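Local coordinates for protein SCO1 homolog 1, mitochondrial (Arabidopsis thaliana, PDB 6N5U) that binds copper(I) in a mitochondrial thioredoxin-fold domain and is thought to help insert copper into cytochrome c oxidase, at residues A[35-40]-A[71-76]; A[39-44]-A[77-82]. One frame throughout, in Å; residues are numbered along the deposited sequence.

Contact 1. Residues A[35-40]-A[71-76]; sequences LYFGFT and VFISVD
Leu35 to Gly38 and Val71 to Ser74 are the C-terminal parts of the neighbouring parallel strands 32-38 and 68-74, which belong to a beta-alpha-beta unit at the centre of a thioredoxin fold; the axes of the two short segments are inclined by 31°. The hydrogen bonds follow the alternating pattern of a parallel pair. Tyr36 N donates to Val71 O at 2.7 Å, Tyr36 O accepts Ile73 N at 2.8 Å, and Gly38 N returns to Ile73 O at 2.9 Å. The pairing runs one step past the strand ends, where Val75 N donates a hydrogen bond to Gly38 O at 2.7 Å. On the face bearing Leu35, Val71, Phe37 and Ile73, the contact is aliphatic and aromatic. Leu35 CD2 rests 3.7 Å from Val71 CG1, while Phe37 and Ile73 lie alongside each other and point the same way. Ile73 CB sits over one face of the Phe37 ring, off its centre, and CD1 of the same isoleucine reaches Phe37 CZ at 3.7 Å. The other face carries Tyr36 and Phe72. With CG anti to its backbone N (chi1 168°), Phe72 extends along the sheet, so that its ring lies against the main chain at Gly38 and Phe39, which CE1 and CZ approach. The methyl CG2 of Thr40 meets Phe72 CZ crosswise at 4.0 Å. Beyond the strands, Ser74 OG accepts Asp76 N in an ST turn, and Phe39 CB packs on Asp76 CB at 3.6 Å. Strand 97-100 borders 71-74, and strand 135-138 borders 35-38; Tyr36 packs on helix 45-64, Phe72 on helix 82-89, and Val75 reaches strand 127-131.

Contact 2. Residues A[39-44]-A[77-82]; sequences FTHCPD and PERDTV. With CU1 (copper (I) ion), chain D.
Asp80 OD2 is gripped from two quarters: Thr40 N donates to it at 2.9 Å, on the syn side but 28° out of the carboxylate plane, and Ser74 OG binds the same oxygen from the end of its strand. The other oxygen, Asp80 OD1, accepts the Thr40 hydroxyl, OG1, at 2.7 Å from well above that plane. Thr40 OG1, held between backbone N and carbonyl carbon (chi1 77°), thus meets the carboxylate tip to tip, and Gln84 supplies it with a second partner. Asp80 OD1 also lies in the plane of the His41 ring, at its edge, 3.5 Å from ND1. An alanine in place of Asp80 would probably leave Thr40 N, the Thr40 hydroxyl and Ser74 OG without this carboxylate partner, and let the turn at Phe39 to Cys42 shift. Arg79 comes over one face of the His41 ring. Bent at chi3 (-58°), it lays its guanidinium flat on the ring, centres 4.3 Å apart, while Arg79 NH2 comes 3.9 Å from Phe39 CE2. Tyr127 and Asp76 hold the guanidinium from outside. A type I turn, closed by Cys42 N to Phe39 O, sets Cys42 CB over a face of the Phe39 ring; Cys42 SG binds copper at 2.3 Å, with Cys46 and His131 completing the site, and Phe39 CE1 is 3.6 Å from the metal. The carboxylate thus ties down the start of the copper-binding turn, while the stacked guanidinium would be expected to disfavour a positive charge on His41 and the nearby carboxylate to oppose that effect.

From the N terminus, strand 32-38 supplies contact 1, and the loop that follows it, sharing Phe39 and Thr40, supplies contact 2 through the turn 39-44 that carries the first copper cysteine. Helix 45-64 follows, and strand 68-74 comes back to close contact 1 across a 30-residue connection made mostly of that helix. The chain then runs straight on into 77-82, which closes contact 2 across 32 residues before helix 82-89. The two closures cross rather than nest, because each segment of contact 2 comes later in the chain than its counterpart in contact 1. Contact 1 joins central strands of the sheet; contact 2 joins the loops beyond their C-terminal ends through side chains, beside the copper site.

Contact 1. Residues A[35-40]-A[71-76]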
ATOM      1  N   LEU A  35      -1.730  -2.998   2.787  1.00 43.99           N
ATOM      2  CA  LEU A  35      -1.014  -1.718   2.612  1.00 41.89           C
ATOM      3  C   LEU A  35       0.331  -1.941   1.926  1.00 46.51           C
ATOM      4  O   LEU A  35       1.091  -2.797   2.366  1.00 47.63           O
ATOM      5  CB  LEU A  35      -0.774  -0.984   3.947  1.00 41.06           C
ATOM      6  CG  LEU A  35      -1.894  -0.858   4.972  1.00 46.87           C
ATOM      7  CD1 LEU A  35      -1.309  -0.555   6.332  1.00 48.06           C
ATOM      8  CD2 LEU A  35      -2.836   0.270   4.640  1.00 47.79           C
ATOM      9  N   TYR A  36       0.610  -1.197   0.848  1.00 41.63           N
ATOM     10  CA  TYR A  36       1.857  -1.281   0.090  1.00 40.92           C
ATOM     11  C   TYR A  36       2.458   0.109   0.080  1.00 44.69           C
ATOM     12  O   TYR A  36       1.784   1.081  -0.281  1.00 44.77           O
ATOM     13  CB  TYR A  36       1.660  -1.834  -1.365  1.00 41.79           C
ATOM     14  CG  TYR A  36       2.925  -1.795  -2.205  1.00 43.06           C
ATOM     15  CD1 TYR A  36       3.932  -2.741  -2.028  1.00 47.05           C
ATOM     16  CD2 TYR A  36       3.156  -0.760  -3.110  1.00 42.29           C
ATOM     17  CE1 TYR A  36       5.146  -2.649  -2.715  1.00 49.97           C
ATOM     18  CE2 TYR A  36       4.365  -0.657  -3.805  1.00 42.87           C
ATOM     19  CZ  TYR A  36       5.354  -1.613  -3.614  1.00 54.05           C
ATOM     20  OH  TYR A  36       6.547  -1.535  -4.298  1.00 54.31           O
ATOM     21  N   PHE A  37       3.714   0.212   0.495  1.00 40.67           N
ATOM     22  CA  PHE A  37       4.400   1.508   0.518  1.00 39.46           C
ATOM     23  C   PHE A  37       5.229   1.593  -0.760  1.00 42.92           C
ATOM     24  O   PHE A  37       5.967   0.647  -1.083  1.00 45.98           O
ATOM     25  CB  PHE A  37       5.270   1.635   1.787  1.00 40.68           C
ATOM     26  CG  PHE A  37       4.504   1.829   3.088  1.00 41.47           C
ATOM     27  CD1 PHE A  37       3.833   0.766   3.690  1.00 41.51           C
ATOM     28  CD2 PHE A  37       4.482   3.071   3.725  1.00 43.22           C
ATOM     29  CE1 PHE A  37       3.110   0.947   4.866  1.00 42.01           C
ATOM     30  CE2 PHE A  37       3.762   3.250   4.914  1.00 45.72           C
ATOM     31  CZ  PHE A  37       3.072   2.185   5.467  1.00 43.39           C
ATOM     32  N   GLY A  38       5.037   2.674  -1.502  1.00 35.05           N
ATOM     33  CA  GLY A  38       5.726   2.883  -2.768  1.00 34.54           C
ATOM     34  C   GLY A  38       5.847   4.334  -3.166  1.00 38.03           C
ATOM     35  O   GLY A  38       5.639   5.212  -2.334  1.00 37.13           O
ATOM     36  N   PHE A  39       6.214   4.586  -4.442  1.00 34.50           N
ATOM     37  CA  PHE A  39       6.366   5.913  -5.068  1.00 33.51           C
ATOM     38  C   PHE A  39       6.028   5.845  -6.576  1.00 40.52           C
ATOM     39  O   PHE A  39       6.487   4.930  -7.254  1.00 42.28           O
ATOM     40  CB  PHE A  39       7.731   6.561  -4.763  1.00 35.01           C
ATOM     41  CG  PHE A  39       8.968   6.115  -5.510  1.00 37.36           C
ATOM     42  CD1 PHE A  39       9.663   4.976  -5.119  1.00 40.37           C
ATOM     43  CD2 PHE A  39       9.527   6.918  -6.502  1.00 40.45           C
ATOM     44  CE1 PHE A  39      10.827   4.586  -5.791  1.00 42.85           C
ATOM     45  CE2 PHE A  39      10.702   6.536  -7.162  1.00 44.05           C
ATOM     46  CZ  PHE A  39      11.337   5.368  -6.809  1.00 42.72           C
ATOM     47  N   THR A  40       5.177   6.768  -7.079  1.00 37.27           N
ATOM     48  CA  THR A  40       4.668   6.749  -8.458  1.00 37.98           C
ATOM     49  C   THR A  40       5.767   6.784  -9.529  1.00 43.79           C
ATOM     50  O   THR A  40       5.548   6.252 -10.601  1.00 46.13           O
ATOM     51  CB  THR A  40       3.595   7.844  -8.716  1.00 40.72           C
ATOM     52  OG1 THR A  40       4.207   9.119  -8.871  1.00 41.00           O
ATOM     53  CG2 THR A  40       2.509   7.889  -7.644  1.00 35.67           C
ATOM     54  N   VAL A  71      -4.174  -0.778  -0.597  1.00 38.52           N
ATOM     55  CA  VAL A  71      -3.825   0.586  -0.230  1.00 36.77           C
ATOM     56  C   VAL A  71      -2.370   0.934  -0.613  1.00 38.78           C
ATOM     57  O   VAL A  71      -1.423   0.346  -0.078  1.00 38.36           O
ATOM     58  CB  VAL A  71      -4.137   0.886   1.264  1.00 41.29           C
ATOM     59  CG1 VAL A  71      -3.618   2.273   1.688  1.00 39.68           C
ATOM     60  CG2 VAL A  71      -5.630   0.745   1.563  1.00 43.21           C
ATOM     61  N   PHE A  72      -2.200   1.925  -1.496  1.00 33.86           N
ATOM     62  CA  PHE A  72      -0.885   2.442  -1.864  1.00 33.14           C
ATOM     63  C   PHE A  72      -0.552   3.664  -0.971  1.00 36.09           C
ATOM     64  O   PHE A  72      -1.308   4.635  -0.995  1.00 35.50           O
ATOM     65  CB  PHE A  72      -0.891   2.862  -3.335  1.00 35.36           C
ATOM     66  CG  PHE A  72       0.286   3.675  -3.806  1.00 36.39           C
ATOM     67  CD1 PHE A  72       1.466   3.057  -4.195  1.00 40.67           C
ATOM     68  CD2 PHE A  72       0.192   5.056  -3.934  1.00 37.92           C
ATOM     69  CE1 PHE A  72       2.547   3.815  -4.666  1.00 41.49           C
ATOM     70  CE2 PHE A  72       1.278   5.812  -4.394  1.00 40.22           C
ATOM     71  CZ  PHE A  72       2.449   5.190  -4.748  1.00 38.25           C
ATOM     72  N   ILE A  73       0.550   3.612  -0.180  1.00 31.51           N
ATOM     73  CA  ILE A  73       0.989   4.753   0.648  1.00 29.58           C
ATOM     74  C   ILE A  73       2.297   5.260   0.061  1.00 33.63           C
ATOM     75  O   ILE A  73       3.227   4.481  -0.122  1.00 35.37           O
ATOM     76  CB  ILE A  73       1.099   4.395   2.133  1.00 31.90           C
ATOM     77  CG1 ILE A  73      -0.225   3.800   2.659  1.00 31.60           C
ATOM     78  CG2 ILE A  73       1.572   5.628   2.958  1.00 33.21           C
ATOM     79  CD1 ILE A  73      -0.203   3.342   4.170  1.00 28.30           C
ATOM     80  N   SER A  74       2.345   6.527  -0.299  1.00 30.59           N
ATOM     81  CA  SER A  74       3.510   7.134  -0.938  1.00 30.51           C
ATOM     82  C   SER A  74       4.646   7.472  -0.006  1.00 38.75           C
ATOM     83  O   SER A  74       4.427   8.112   1.029  1.00 41.28           O
ATOM     84  CB  SER A  74       3.105   8.385  -1.704  1.00 33.00           C
ATOM     85  OG  SER A  74       4.260   8.963  -2.292  1.00 38.51           O
ATOM     86  N   VAL A  75       5.878   7.075  -0.388  1.00 35.50           N
ATOM     87  CA  VAL A  75       7.126   7.397   0.326  1.00 35.46           C
ATOM     88  C   VAL A  75       7.865   8.524  -0.438  1.00 39.92           C
ATOM     89  O   VAL A  75       9.041   8.790  -0.171  1.00 40.53           O
ATOM     90  CB  VAL A  75       8.036   6.176   0.632  1.00 39.64           C
ATOM     91  CG1 VAL A  75       7.358   5.197   1.591  1.00 38.37           C
ATOM     92  CG2 VAL A  75       8.524   5.481  -0.651  1.00 39.74           C
ATOM     93  N   ASP A  76       7.142   9.207  -1.381  1.00 35.81           N
ATOM     94  CA  ASP A  76       7.669  10.338  -2.150  1.00 35.11           C
ATOM     95  C   ASP A  76       6.665  11.489  -2.174  1.00 38.66           C
ATOM     96  O   ASP A  76       6.221  11.858  -3.262  1.00 37.93           O
ATOM     97  CB  ASP A  76       8.117   9.896  -3.557  1.00 36.29           C
ATOM     98  CG  ASP A  76       8.876  10.915  -4.388  1.00 39.11           C
ATOM     99  OD1 ASP A  76       9.312  11.928  -3.826  1.00 41.66           O
ATOM    100  OD2 ASP A  76       9.023  10.694  -5.607  1.00 46.14           O
TER

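Contact 2. Residues A[39-44]-A[77-82]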
ATOM      1  N   PHE A  39       6.214   4.586  -4.442  1.00 34.50           N
ATOM      2  CA  PHE A  39       6.366   5.913  -5.068  1.00 33.51           C
ATOM      3  C   PHE A  39       6.028   5.845  -6.576  1.00 40.52           C
ATOM      4  O   PHE A  39       6.487   4.930  -7.254  1.00 42.28           O
ATOM      5  CB  PHE A  39       7.731   6.561  -4.763  1.00 35.01           C
ATOM      6  CG  PHE A  39       8.968   6.115  -5.510  1.00 37.36           C
ATOM      7  CD1 PHE A  39       9.663   4.976  -5.119  1.00 40.37           C
ATOM      8  CD2 PHE A  39       9.527   6.918  -6.502  1.00 40.45           C
ATOM      9  CE1 PHE A  39      10.827   4.586  -5.791  1.00 42.85           C
ATOM     10  CE2 PHE A  39      10.702   6.536  -7.162  1.00 44.05           C
ATOM     11  CZ  PHE A  39      11.337   5.368  -6.809  1.00 42.72           C
ATOM     12  N   THR A  40       5.177   6.768  -7.079  1.00 37.27           N
ATOM     13  CA  THR A  40       4.668   6.749  -8.458  1.00 37.98           C
ATOM     14  C   THR A  40       5.767   6.784  -9.529  1.00 43.79           C
ATOM     15  O   THR A  40       5.548   6.252 -10.601  1.00 46.13           O
ATOM     16  CB  THR A  40       3.595   7.844  -8.716  1.00 40.72           C
ATOM     17  OG1 THR A  40       4.207   9.119  -8.871  1.00 41.00           O
ATOM     18  CG2 THR A  40       2.509   7.889  -7.644  1.00 35.67           C
ATOM     19  N   HIS A  41       6.933   7.339  -9.242  1.00 40.47           N
ATOM     20  CA  HIS A  41       8.008   7.423 -10.236  1.00 42.11           C
ATOM     21  C   HIS A  41       8.946   6.206 -10.242  1.00 46.72           C
ATOM     22  O   HIS A  41       9.998   6.254 -10.890  1.00 47.12           O
ATOM     23  CB  HIS A  41       8.791   8.749 -10.080  1.00 43.71           C
ATOM     24  CG  HIS A  41       7.996   9.957 -10.476  1.00 46.82           C
ATOM     25  ND1 HIS A  41       7.039  10.484  -9.626  1.00 47.58           N
ATOM     26  CD2 HIS A  41       7.992  10.670 -11.624  1.00 49.09           C
ATOM     27  CE1 HIS A  41       6.493  11.501 -10.275  1.00 46.98           C
ATOM     28  NE2 HIS A  41       7.035  11.659 -11.470  1.00 48.45           N
ATOM     29  N   CYS A  42       8.554   5.111  -9.558  1.00 44.03           N
ATOM     30  CA  CYS A  42       9.320   3.874  -9.472  1.00 45.60           C
ATOM     31  C   CYS A  42       9.312   3.158 -10.805  1.00 52.15           C
ATOM     32  O   CYS A  42       8.234   2.865 -11.345  1.00 51.39           O
ATOM     33  CB  CYS A  42       8.805   2.985  -8.349  1.00 45.98           C
ATOM     34  SG  CYS A  42       9.915   1.612  -7.904  1.00 52.05           S
ATOM     35  N   PRO A  43      10.520   2.877 -11.345  1.00 52.83           N
ATOM     36  CA  PRO A  43      10.616   2.273 -12.685  1.00 55.53           C
ATOM     37  C   PRO A  43      10.077   0.847 -12.860  1.00 63.54           C
ATOM     38  O   PRO A  43       9.442   0.590 -13.890  1.00 64.08           O
ATOM     39  CB  PRO A  43      12.118   2.327 -12.992  1.00 59.48           C
ATOM     40  CG  PRO A  43      12.674   3.367 -12.070  1.00 63.22           C
ATOM     41  CD  PRO A  43      11.857   3.234 -10.826  1.00 56.14           C
ATOM     42  N   ASP A  44      10.354  -0.085 -11.909  1.00 60.75           N
ATOM     43  CA  ASP A  44       9.918  -1.474 -12.076  1.00 61.23           C
ATOM     44  C   ASP A  44       9.270  -2.111 -10.853  1.00 62.30           C
ATOM     45  O   ASP A  44       8.220  -2.728 -10.976  1.00 59.37           O
ATOM     46  CB  ASP A  44      11.083  -2.365 -12.557  1.00 66.26           C
ATOM     47  CG  ASP A  44      11.922  -1.800 -13.686  1.00 80.55           C
ATOM     48  OD1 ASP A  44      11.357  -1.519 -14.767  1.00 79.74           O
ATOM     49  OD2 ASP A  44      13.150  -1.644 -13.489  1.00 91.01           O
ATOM     50  N   PRO A  77       6.345  12.125  -1.006  1.00 36.93           N
ATOM     51  CA  PRO A  77       5.360  13.219  -1.010  1.00 38.04           C
ATOM     52  C   PRO A  77       5.736  14.487  -1.805  1.00 44.08           C
ATOM     53  O   PRO A  77       4.839  15.292  -2.104  1.00 43.61           O
ATOM     54  CB  PRO A  77       5.168  13.518   0.481  1.00 40.50           C
ATOM     55  CG  PRO A  77       6.406  13.068   1.121  1.00 44.54           C
ATOM     56  CD  PRO A  77       6.800  11.850   0.373  1.00 39.35           C
ATOM     57  N   GLU A  78       7.039  14.678  -2.139  1.00 41.39           N
ATOM     58  CA  GLU A  78       7.491  15.871  -2.875  1.00 42.98           C
ATOM     59  C   GLU A  78       6.981  15.885  -4.301  1.00 48.28           C
ATOM     60  O   GLU A  78       6.717  16.969  -4.835  1.00 51.40           O
ATOM     61  CB  GLU A  78       9.025  16.009  -2.869  1.00 45.07           C
ATOM     62  CG  GLU A  78       9.628  16.406  -1.525  1.00 49.54           C
ATOM     63  CD  GLU A  78      11.072  15.976  -1.317  1.00 65.37           C
ATOM     64  OE1 GLU A  78      11.359  14.755  -1.355  1.00 55.68           O
ATOM     65  OE2 GLU A  78      11.923  16.869  -1.105  1.00 67.73           O
ATOM     66  N   ARG A  79       6.856  14.691  -4.924  1.00 40.47           N
ATOM     67  CA  ARG A  79       6.418  14.533  -6.314  1.00 39.08           C
ATOM     68  C   ARG A  79       5.016  13.952  -6.414  1.00 44.28           C
ATOM     69  O   ARG A  79       4.249  14.303  -7.325  1.00 46.73           O
ATOM     70  CB  ARG A  79       7.405  13.650  -7.103  1.00 33.45           C
ATOM     71  CG  ARG A  79       8.695  14.370  -7.496  1.00 37.94           C
ATOM     72  CD  ARG A  79       9.576  13.571  -8.448  1.00 33.49           C
ATOM     73  NE  ARG A  79       9.953  12.279  -7.877  1.00 36.22           N
ATOM     74  CZ  ARG A  79      10.912  11.499  -8.354  1.00 49.61           C
ATOM     75  NH1 ARG A  79      11.621  11.877  -9.411  1.00 40.58           N
ATOM     76  NH2 ARG A  79      11.178  10.339  -7.776  1.00 41.07           N
ATOM     77  N   ASP A  80       4.701  13.040  -5.500  1.00 38.99           N
ATOM     78  CA  ASP A  80       3.439  12.342  -5.458  1.00 37.69           C
ATOM     79  C   ASP A  80       2.364  13.149  -4.723  1.00 40.97           C
ATOM     80  O   ASP A  80       2.096  12.938  -3.542  1.00 38.59           O
ATOM     81  CB  ASP A  80       3.607  10.924  -4.878  1.00 38.74           C
ATOM     82  CG  ASP A  80       4.555   9.946  -5.590  1.00 47.07           C
ATOM     83  OD1 ASP A  80       5.194  10.342  -6.617  1.00 45.00           O
ATOM     84  OD2 ASP A  80       4.658   8.791  -5.126  1.00 50.58           O
ATOM     85  N   THR A  81       1.717  14.047  -5.470  1.00 40.37           N
ATOM     86  CA  THR A  81       0.595  14.871  -5.020  1.00 41.85           C
ATOM     87  C   THR A  81      -0.705  14.033  -5.101  1.00 45.22           C
ATOM     88  O   THR A  81      -0.697  12.940  -5.684  1.00 43.64           O
ATOM     89  CB  THR A  81       0.468  16.120  -5.931  1.00 47.49           C
ATOM     90  OG1 THR A  81       0.122  15.706  -7.255  1.00 45.61           O
ATOM     91  CG2 THR A  81       1.729  16.975  -5.952  1.00 43.20           C
ATOM     92  N   VAL A  82      -1.828  14.583  -4.584  1.00 41.56           N
ATOM     93  CA  VAL A  82      -3.150  13.956  -4.645  1.00 41.16           C
ATOM     94  C   VAL A  82      -3.493  13.577  -6.090  1.00 48.34           C
ATOM     95  O   VAL A  82      -3.810  12.412  -6.330  1.00 48.63           O
ATOM     96  CB  VAL A  82      -4.254  14.794  -3.940  1.00 45.09           C
ATOM     97  CG1 VAL A  82      -5.655  14.254  -4.221  1.00 45.05           C
ATOM     98  CG2 VAL A  82      -4.001  14.838  -2.438  1.00 45.13           C
TER
HETATM   99 CU   CU1 D 201       9.409   1.316  -5.678  0.50 56.44          CU